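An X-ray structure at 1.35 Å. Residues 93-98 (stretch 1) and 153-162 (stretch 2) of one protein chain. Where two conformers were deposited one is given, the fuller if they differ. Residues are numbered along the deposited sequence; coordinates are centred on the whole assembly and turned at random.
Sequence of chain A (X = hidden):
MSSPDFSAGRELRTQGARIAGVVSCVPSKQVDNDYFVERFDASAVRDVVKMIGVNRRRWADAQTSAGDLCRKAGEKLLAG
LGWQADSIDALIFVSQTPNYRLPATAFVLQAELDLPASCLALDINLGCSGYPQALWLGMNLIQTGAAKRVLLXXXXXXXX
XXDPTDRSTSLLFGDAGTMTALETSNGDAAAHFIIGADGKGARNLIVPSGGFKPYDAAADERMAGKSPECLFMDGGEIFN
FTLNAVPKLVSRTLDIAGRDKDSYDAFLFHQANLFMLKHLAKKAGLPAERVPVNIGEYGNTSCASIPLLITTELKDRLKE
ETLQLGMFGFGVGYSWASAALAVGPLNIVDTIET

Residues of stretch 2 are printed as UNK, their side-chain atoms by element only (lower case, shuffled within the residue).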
# COMPACT_ATOMS: atom_id res chain seq x y z
N PHE A 93 -6.17 -10.83 0.80
CA PHE A 93 -5.10 -10.36 1.69
C PHE A 93 -3.85 -10.09 0.88
O PHE A 93 -3.22 -11.02 0.34
CB PHE A 93 -4.83 -11.43 2.78
CG PHE A 93 -3.72 -11.06 3.76
CD1 PHE A 93 -3.83 -9.96 4.58
CD2 PHE A 93 -2.58 -11.83 3.86
CE1 PHE A 93 -2.81 -9.64 5.50
CE2 PHE A 93 -1.57 -11.51 4.76
CZ PHE A 93 -1.70 -10.43 5.58
N VAL A 94 -3.51 -8.82 0.74
CA VAL A 94 -2.34 -8.39 -0.01
C VAL A 94 -1.29 -7.98 1.01
O VAL A 94 -1.52 -7.06 1.82
CB VAL A 94 -2.65 -7.21 -0.92
CG1 VAL A 94 -1.38 -6.76 -1.66
CG2 VAL A 94 -3.75 -7.61 -1.90
N SER A 95 -0.15 -8.68 0.99
CA SER A 95 0.88 -8.48 1.98
C SER A 95 2.14 -9.22 1.57
O SER A 95 2.08 -10.20 0.81
CB SER A 95 0.43 -9.03 3.32
OG SER A 95 1.39 -8.79 4.36
N GLN A 96 3.27 -8.76 2.07
CA GLN A 96 4.54 -9.47 1.94
C GLN A 96 4.96 -10.13 3.26
O GLN A 96 6.03 -10.74 3.31
CB GLN A 96 5.61 -8.48 1.48
CG GLN A 96 5.26 -7.87 0.15
CD GLN A 96 6.15 -6.72 -0.23
OE1 GLN A 96 6.83 -6.77 -1.25
NE2 GLN A 96 6.11 -5.67 0.55
N THR A 97 4.13 -10.00 4.30
CA THR A 97 4.49 -10.46 5.64
C THR A 97 3.37 -11.31 6.26
O THR A 97 2.84 -11.00 7.32
CB THR A 97 4.95 -9.29 6.54
OG1 THR A 97 4.00 -8.21 6.51
CG2 THR A 97 6.32 -8.78 6.08
N PRO A 98 3.02 -12.40 5.58
CA PRO A 98 1.95 -13.28 6.07
C PRO A 98 2.31 -14.01 7.38
O PRO A 98 3.48 -14.18 7.70
CB PRO A 98 1.80 -14.28 4.93
CG PRO A 98 3.17 -14.36 4.34
CD PRO A 98 3.69 -12.96 4.39
N UNK A 153 -7.88 -6.72 2.52
CA UNK A 153 -7.01 -6.62 3.69
C UNK A 153 -5.60 -6.38 3.16
O UNK A 153 -4.98 -7.29 2.59
c UNK A 153 -7.07 -7.91 4.48
N UNK A 154 -5.10 -5.15 3.26
CA UNK A 154 -3.85 -4.76 2.63
C UNK A 154 -2.95 -4.22 3.74
O UNK A 154 -3.28 -3.21 4.39
c UNK A 154 -5.06 -4.27 0.50
c UNK A 154 -2.72 -3.35 0.87
c UNK A 154 -4.07 -3.72 1.52
N UNK A 155 -1.85 -4.91 4.01
CA UNK A 155 -1.05 -4.53 5.17
C UNK A 155 0.31 -5.19 5.16
O UNK A 155 0.56 -6.14 4.42
N UNK A 156 1.20 -4.67 6.00
CA UNK A 156 2.55 -5.21 6.07
C UNK A 156 3.18 -4.83 7.39
O UNK A 156 2.82 -3.79 7.99
o UNK A 156 3.81 -6.87 4.11
c UNK A 156 3.79 -5.65 3.87
o UNK A 156 4.08 -5.18 2.76
c UNK A 156 3.43 -4.64 4.95
N UNK A 157 4.13 -5.63 7.83
CA UNK A 157 5.01 -5.24 8.93
C UNK A 157 6.46 -5.36 8.42
O UNK A 157 7.21 -6.23 8.82
o UNK A 157 5.10 -7.45 9.92
c UNK A 157 4.83 -6.08 10.21
c UNK A 157 3.41 -5.97 10.74
N UNK A 158 6.84 -4.47 7.51
CA UNK A 158 8.18 -4.54 6.92
C UNK A 158 9.25 -4.33 7.98
O UNK A 158 10.40 -4.74 7.79
c UNK A 158 8.38 -3.51 5.78
c UNK A 158 7.58 -5.22 4.05
c UNK A 158 7.44 -3.83 4.63
c UNK A 158 9.85 -3.43 5.32
N UNK A 159 8.92 -3.71 9.11
CA UNK A 159 9.92 -3.55 10.17
C UNK A 159 10.55 -4.89 10.56
O UNK A 159 11.72 -4.92 10.97
c UNK A 159 9.31 -2.88 11.41
o UNK A 159 8.44 -3.77 12.03
N UNK A 160 9.83 -5.99 10.38
CA UNK A 160 10.30 -7.31 10.79
C UNK A 160 11.35 -7.89 9.84
O UNK A 160 11.93 -8.94 10.11
c UNK A 160 9.11 -8.27 10.89
c UNK A 160 5.75 -8.64 12.72
c UNK A 160 8.10 -7.95 11.99
n UNK A 160 5.90 -8.67 14.19
c UNK A 160 7.03 -9.06 12.03
N UNK A 161 11.53 -7.23 8.70
CA UNK A 161 12.51 -7.67 7.69
C UNK A 161 13.68 -6.70 7.49
O UNK A 161 14.44 -6.83 6.53
c UNK A 161 9.82 -8.11 4.21
s UNK A 161 10.41 -9.68 4.75
c UNK A 161 10.95 -9.15 6.37
c UNK A 161 11.82 -7.90 6.35
N UNK A 162 13.85 -5.76 8.41
CA UNK A 162 14.91 -4.76 8.29
C UNK A 162 16.15 -5.15 9.07
O UNK A 162 16.07 -5.60 10.22
c UNK A 162 14.40 -3.40 8.80
c UNK A 162 13.35 -3.13 6.46
c UNK A 162 15.52 -2.36 8.76
c UNK A 162 13.18 -2.96 7.98
O HOH W 1 3.33 -9.55 9.64

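Position 153 carries one side-chain carbon, CB, 3.8 Å from Phe93 CD1, and its backbone O accepts a hydrogen bond from Val94 N (2.8 Å, angle 155°). A lone carbon makes it Ala153.

Position 154 has three carbons, one bearing the other two. The fork at CB, with no further atom, defines Val154. Its CG2 lies 4.1 Å from Val94 CB, on the sheet face opposite to that of Phe93 and Ala153, and its CA sits 3.4 Å from Val94 O in a CA-H...O contact.

Position 155 has no side-chain atoms and is Gly155. Its N donates to Val94 O (3.1 Å, 161°), while its O lies 2.8 Å from Ser95 OG.

Position 156 shows two carbons, the second carrying two oxygens: a short carboxylate by shape. One oxygen is 2.8 Å from Gln96 N and 2.8 Å from Thr97 OG1; the other is 3.0 Å from Gln96 NE2. An amide in place of one oxygen would require a nitrogen, and none is present, so this is Asp156. OD1 accepts from Gln96 N and Thr97 OG1, and OD2 from Gln96 NE2 at 162°.

Position 157 has a carbon bearing one oxygen and one carbon, the branched hydroxyl pattern of Thr157. Its backbone N donates to Thr97 OG1 (2.9 Å, 165°). Water 1 lies 2.8 Å from Thr157 OG1 and donates to Thr97 O, also at 2.8 Å, linking the two threonines.

Position 158 has four carbons, forked at the first, with one arm two carbons long: Ile158. The tip of that arm, CD1, reaches 3.8 Å from Gln96 NE2 and 4.3 Å from Thr97 CG2.

Position 159 has one carbon then one oxygen, so it is Ser159; it makes no contact with stretch 1.

Position 160 has four carbons in a row ending in nitrogen, which identifies Lys160. Its N donates to Thr157 O (3.1 Å) within the turn.

Position 161 is an unbranched chain of two carbons, a sulfur and a carbon: Met161. Its terminal CE approaches Thr97 CG2 at 4.0 Å.

Position 162 repeats the four-carbon fork with one longer arm, giving Ile162, which is out of reach of stretch 1.

The contact therefore works in two parts. Parallel pairing sets the register, with Val94 hydrogen-bonded through N to Ala153 O and through O to Gly155 N. Beyond it, the Asp156 carboxylate gathers donors from Gln96 and Thr97. Thr97 OG1 donates to Asp156 OD1 while accepting from Thr157 N, so one hydroxyl ties together two successive residues of stretch 2.

Stretch 2 153-162: AVGDTISKMI
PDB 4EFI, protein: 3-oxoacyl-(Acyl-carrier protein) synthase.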